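Alpha-glucosidase (Pseudoalteromonas sp. K8, PDB 5HQA) probably hydrolyses alpha-glucosides as a chloride-activated glycoside hydrolase family 97 enzyme that binds calcium and the inhibitor acarbose. Local coordinates at residues Ile233-Ile245 against Ser557-Phe570. Numbering follows the deposited sequence.
Sequences IGEKAVDLVNSDI and SIALDGAVGDFIVF. With MG (magnesium ion), chain F.
The short helix 237-241, which follows strand 224-234 of the N-terminal domain, lies alongside the outermost strand of the C-terminal antiparallel sheet, nearly antiparallel to segment 557-560 (167°, axes 8.1 Å apart). Just past the helix, the carboxamide of N242 pairs with the backbone of A559: A559 N gives its hydrogen to N242 OD1 at 2.8 Å, and N242 ND2 donates to A559 O at 3.2 Å. Both bonds are nearly straight and use in-plane lone pairs, which fixes the amide's flip. With an alanine at N242, A559 N and O would probably lose these partners and the helix end its hold on the edge strand. With chi1 at 172°, V241 swings CG1 opposite its amide nitrogen, bringing that methyl against A559 CB (3.6 Å) and F570 CZ, a tight 3.3 Å away; A559 CB lies over one face of the F570 ring, toward its rim. V238 CG1 packs on the backbone at D561, 3.5 Å from D561 C, where the chain turns a corner. Water 1 bridges V238 N and G562 O. A237 CB rests on V564 CG2, and F480 touches both. D566 and F567 face A563 in a classic beta bulge, and there G565 O and D566 OD1 bind magnesium, with D592 and three waters. The whole is a domain interface, a helix packed on a sheet edge with a side-chain amide mimicking strand pairing.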
loop_
_atom_site.group_PDB
_atom_site.type_symbol
_atom_site.label_atom_id
_atom_site.label_comp_id
_atom_site.label_asym_id
_atom_site.label_seq_id
_atom_site.Cartn_x
_atom_site.Cartn_y
_atom_site.Cartn_z
ATOM N N ILE A 233 -0.041 -14.490 -10.860
ATOM C CA ILE A 233 0.395 -14.903 -12.191
ATOM C C ILE A 233 -0.656 -14.450 -13.189
ATOM O O ILE A 233 -1.843 -14.744 -13.011
ATOM C CB ILE A 233 0.580 -16.433 -12.283
ATOM C CG1 ILE A 233 1.522 -16.941 -11.183
ATOM C CG2 ILE A 233 1.061 -16.832 -13.680
ATOM C CD1 ILE A 233 1.508 -18.459 -11.011
ATOM N N GLY A 234 -0.233 -13.764 -14.248
ATOM C CA GLY A 234 -1.176 -13.358 -15.278
ATOM C C GLY A 234 -0.516 -13.165 -16.627
ATOM O O GLY A 234 0.691 -12.916 -16.725
ATOM N N GLU A 235 -1.336 -13.279 -17.679
ATOM C CA GLU A 235 -0.824 -13.062 -19.032
ATOM C C GLU A 235 -0.453 -11.608 -19.270
ATOM O O GLU A 235 0.391 -11.321 -20.125
ATOM C CB GLU A 235 -1.843 -13.449 -20.098
ATOM C CG GLU A 235 -2.614 -14.689 -19.873
ATOM C CD GLU A 235 -3.621 -14.867 -20.974
ATOM O OE1 GLU A 235 -3.295 -15.578 -21.942
ATOM O OE2 GLU A 235 -4.707 -14.257 -20.896
ATOM N N LYS A 236 -1.108 -10.686 -18.570
ATOM C CA LYS A 236 -0.940 -9.257 -18.783
ATOM C C LYS A 236 -0.607 -8.580 -17.462
ATOM O O LYS A 236 -1.027 -9.030 -16.393
ATOM C CB LYS A 236 -2.214 -8.612 -19.350
ATOM C CG LYS A 236 -2.686 -9.147 -20.663
ATOM C CD LYS A 236 -4.055 -8.559 -20.988
ATOM C CE LYS A 236 -4.531 -8.993 -22.368
ATOM N NZ LYS A 236 -3.534 -8.644 -23.423
ATOM N N ALA A 237 0.118 -7.463 -17.550
ATOM C CA ALA A 237 0.421 -6.700 -16.346
ATOM C C ALA A 237 -0.850 -6.335 -15.576
ATOM O O ALA A 237 -0.897 -6.470 -14.348
ATOM C CB ALA A 237 1.217 -5.451 -16.713
ATOM N N VAL A 238 -1.906 -5.904 -16.279
ATOM C CA VAL A 238 -3.116 -5.508 -15.557
ATOM C C VAL A 238 -3.807 -6.690 -14.888
ATOM O O VAL A 238 -4.639 -6.483 -13.993
ATOM C CB VAL A 238 -4.131 -4.770 -16.457
ATOM C CG1 VAL A 238 -3.558 -3.429 -16.912
ATOM C CG2 VAL A 238 -4.549 -5.629 -17.647
ATOM N N ASP A 239 -3.499 -7.930 -15.289
ATOM C CA ASP A 239 -4.084 -9.065 -14.581
ATOM C C ASP A 239 -3.568 -9.150 -13.152
ATOM O O ASP A 239 -4.266 -9.666 -12.274
ATOM C CB ASP A 239 -3.801 -10.375 -15.316
ATOM C CG ASP A 239 -4.487 -10.447 -16.669
ATOM O OD1 ASP A 239 -5.509 -9.749 -16.869
ATOM O OD2 ASP A 239 -4.004 -11.206 -17.533
ATOM N N LEU A 240 -2.350 -8.660 -12.900
ATOM C CA LEU A 240 -1.880 -8.547 -11.523
ATOM C C LEU A 240 -2.711 -7.530 -10.758
ATOM O O LEU A 240 -3.083 -7.758 -9.601
ATOM C CB LEU A 240 -0.408 -8.125 -11.492
ATOM C CG LEU A 240 0.621 -8.970 -12.242
ATOM C CD1 LEU A 240 2.012 -8.369 -12.059
ATOM C CD2 LEU A 240 0.579 -10.388 -11.748
ATOM N N VAL A 241 -2.990 -6.392 -11.390
ATOM C CA VAL A 241 -3.686 -5.304 -10.714
ATOM C C VAL A 241 -5.109 -5.717 -10.344
ATOM O O VAL A 241 -5.571 -5.467 -9.223
ATOM C CB VAL A 241 -3.665 -4.049 -11.605
ATOM C CG1 VAL A 241 -4.543 -2.977 -11.016
ATOM C CG2 VAL A 241 -2.228 -3.544 -11.783
ATOM N N ASN A 242 -5.819 -6.366 -11.265
ATOM C CA ASN A 242 -7.246 -6.635 -11.095
ATOM C C ASN A 242 -7.551 -7.838 -10.198
ATOM O O ASN A 242 -8.697 -8.282 -10.158
ATOM C CB ASN A 242 -7.895 -6.816 -12.469
ATOM C CG ASN A 242 -7.923 -5.526 -13.247
ATOM O OD1 ASN A 242 -8.113 -4.454 -12.666
ATOM N ND2 ASN A 242 -7.717 -5.608 -14.559
ATOM N N SER A 243 -6.586 -8.350 -9.458
ATOM C CA SER A 243 -6.823 -9.490 -8.584
ATOM C C SER A 243 -7.189 -9.034 -7.168
ATOM O O SER A 243 -6.700 -8.013 -6.681
ATOM C CB SER A 243 -5.577 -10.378 -8.542
ATOM O OG SER A 243 -5.728 -11.408 -7.583
ATOM N N ASP A 244 -8.067 -9.805 -6.513
ATOM C CA ASP A 244 -8.417 -9.605 -5.109
ATOM C C ASP A 244 -7.735 -10.613 -4.183
ATOM O O ASP A 244 -8.189 -10.813 -3.050
ATOM C CB ASP A 244 -9.931 -9.701 -4.921
ATOM C CG ASP A 244 -10.679 -8.559 -5.581
ATOM O OD1 ASP A 244 -10.385 -7.383 -5.272
ATOM O OD2 ASP A 244 -11.571 -8.842 -6.411
ATOM N N ILE A 245 -6.666 -11.262 -4.639
ATOM C CA ILE A 245 -6.129 -12.393 -3.888
ATOM C C ILE A 245 -5.646 -11.956 -2.503
ATOM O O ILE A 245 -5.847 -12.672 -1.515
ATOM C CB ILE A 245 -5.028 -13.098 -4.702
ATOM C CG1 ILE A 245 -4.613 -14.397 -4.020
ATOM C CG2 ILE A 245 -3.813 -12.179 -4.915
ATOM C CD1 ILE A 245 -3.686 -15.226 -4.878
ATOM N N SER A 557 -13.623 -1.314 -9.803
ATOM C CA SER A 557 -12.388 -0.780 -10.369
ATOM C C SER A 557 -11.896 -1.746 -11.439
ATOM O O SER A 557 -12.046 -2.966 -11.291
ATOM C CB SER A 557 -11.287 -0.603 -9.308
ATOM O OG SER A 557 -11.618 0.393 -8.360
ATOM N N ILE A 558 -11.319 -1.205 -12.518
ATOM C CA ILE A 558 -10.760 -2.012 -13.604
ATOM C C ILE A 558 -9.520 -1.315 -14.137
ATOM O O ILE A 558 -9.619 -0.206 -14.676
ATOM C CB ILE A 558 -11.740 -2.216 -14.776
ATOM C CG1 ILE A 558 -13.144 -2.559 -14.281
ATOM C CG2 ILE A 558 -11.199 -3.297 -15.717
ATOM C CD1 ILE A 558 -14.227 -2.344 -15.321
ATOM N N ALA A 559 -8.366 -1.969 -14.036
ATOM C CA ALA A 559 -7.198 -1.524 -14.789
ATOM C C ALA A 559 -7.400 -1.966 -16.235
ATOM O O ALA A 559 -7.398 -3.166 -16.528
ATOM C CB ALA A 559 -5.910 -2.090 -14.197
ATOM N N LEU A 560 -7.614 -0.995 -17.131
ATOM C CA LEU A 560 -7.988 -1.301 -18.510
ATOM C C LEU A 560 -6.794 -1.695 -19.364
ATOM O O LEU A 560 -6.934 -2.513 -20.278
ATOM C CB LEU A 560 -8.673 -0.097 -19.148
ATOM C CG LEU A 560 -9.983 0.352 -18.509
ATOM C CD1 LEU A 560 -10.465 1.637 -19.155
ATOM C CD2 LEU A 560 -11.013 -0.741 -18.663
ATOM N N ASP A 561 -5.632 -1.111 -19.104
ATOM C CA ASP A 561 -4.461 -1.319 -19.942
ATOM C C ASP A 561 -3.258 -0.795 -19.172
ATOM O O ASP A 561 -3.408 -0.036 -18.210
ATOM C CB ASP A 561 -4.621 -0.605 -21.288
ATOM C CG ASP A 561 -3.600 -1.048 -22.314
ATOM O OD1 ASP A 561 -3.547 -0.401 -23.383
ATOM O OD2 ASP A 561 -2.851 -2.030 -22.060
ATOM N N GLY A 562 -2.071 -1.216 -19.584
ATOM C CA GLY A 562 -0.876 -0.738 -18.920
ATOM C C GLY A 562 0.297 -1.651 -19.166
ATOM O O GLY A 562 0.169 -2.756 -19.698
ATOM N N ALA A 563 1.465 -1.160 -18.759
ATOM C CA ALA A 563 2.709 -1.914 -18.833
ATOM C C ALA A 563 3.612 -1.391 -17.730
ATOM O O ALA A 563 3.689 -0.176 -17.519
ATOM C CB ALA A 563 3.385 -1.765 -20.206
ATOM N N VAL A 564 4.287 -2.302 -17.024
ATOM C CA VAL A 564 5.027 -1.895 -15.835
ATOM C C VAL A 564 6.088 -0.872 -16.209
ATOM O O VAL A 564 6.892 -1.091 -17.125
ATOM C CB VAL A 564 5.664 -3.108 -15.142
ATOM C CG1 VAL A 564 6.343 -2.650 -13.835
ATOM C CG2 VAL A 564 4.627 -4.200 -14.896
ATOM N N GLY A 565 6.106 0.249 -15.489
ATOM C CA GLY A 565 7.109 1.267 -15.738
ATOM C C GLY A 565 6.889 2.081 -16.992
ATOM O O GLY A 565 7.769 2.866 -17.365
ATOM N N ASP A 566 5.748 1.909 -17.664
ATOM C CA ASP A 566 5.418 2.669 -18.864
ATOM C C ASP A 566 4.105 3.423 -18.737
ATOM O O ASP A 566 4.086 4.641 -18.943
ATOM C CB ASP A 566 5.371 1.746 -20.094
ATOM C CG ASP A 566 6.745 1.253 -20.508
ATOM O OD1 ASP A 566 7.764 1.809 -20.019
ATOM O OD2 ASP A 566 6.806 0.310 -21.330
ATOM N N PHE A 567 3.001 2.750 -18.409
ATOM C CA PHE A 567 1.730 3.468 -18.294
ATOM C C PHE A 567 0.701 2.590 -17.605
ATOM O O PHE A 567 0.876 1.375 -17.487
ATOM C CB PHE A 567 1.193 3.912 -19.665
ATOM C CG PHE A 567 0.625 2.791 -20.504
ATOM C CD1 PHE A 567 1.468 1.919 -21.195
ATOM C CD2 PHE A 567 -0.755 2.627 -20.631
ATOM C CE1 PHE A 567 0.945 0.889 -21.990
ATOM C CE2 PHE A 567 -1.287 1.607 -21.419
ATOM C CZ PHE A 567 -0.436 0.733 -22.098
ATOM N N ILE A 568 -0.389 3.223 -17.166
ATOM C CA ILE A 568 -1.544 2.499 -16.643
ATOM C C ILE A 568 -2.789 3.349 -16.873
ATOM O O ILE A 568 -2.735 4.582 -16.824
ATOM C CB ILE A 568 -1.387 2.125 -15.144
ATOM C CG1 ILE A 568 -2.642 1.386 -14.653
ATOM C CG2 ILE A 568 -1.117 3.360 -14.307
ATOM C CD1 ILE A 568 -2.397 0.210 -13.791
ATOM N N VAL A 569 -3.911 2.673 -17.143
ATOM C CA VAL A 569 -5.225 3.291 -17.306
ATOM C C VAL A 569 -6.195 2.587 -16.368
ATOM O O VAL A 569 -6.369 1.364 -16.458
ATOM C CB VAL A 569 -5.736 3.197 -18.752
ATOM C CG1 VAL A 569 -7.070 3.940 -18.888
ATOM C CG2 VAL A 569 -4.701 3.746 -19.723
ATOM N N PHE A 570 -6.842 3.353 -15.485
ATOM C CA PHE A 570 -7.839 2.837 -14.553
ATOM C C PHE A 570 -9.193 3.441 -14.872
ATOM O O PHE A 570 -9.287 4.633 -15.171
ATOM C CB PHE A 570 -7.491 3.195 -13.106
ATOM C CG PHE A 570 -7.007 2.043 -12.273
ATOM C CD1 PHE A 570 -7.901 1.108 -11.773
ATOM C CD2 PHE A 570 -5.665 1.931 -11.938
ATOM C CE1 PHE A 570 -7.458 0.050 -10.973
ATOM C CE2 PHE A 570 -5.218 0.886 -11.139
ATOM C CZ PHE A 570 -6.118 -0.047 -10.655
HETATM MG MG MG F . 8.951 3.162 -18.989
HETATM O O HOH W 1 -1.443 -4.992 -19.191
HETATM O O HOH W 2 10.259 4.313 -17.950
HETATM O O HOH W 3 10.138 3.503 -20.672
HETATM O O HOH W 4 10.120 1.524 -18.470
#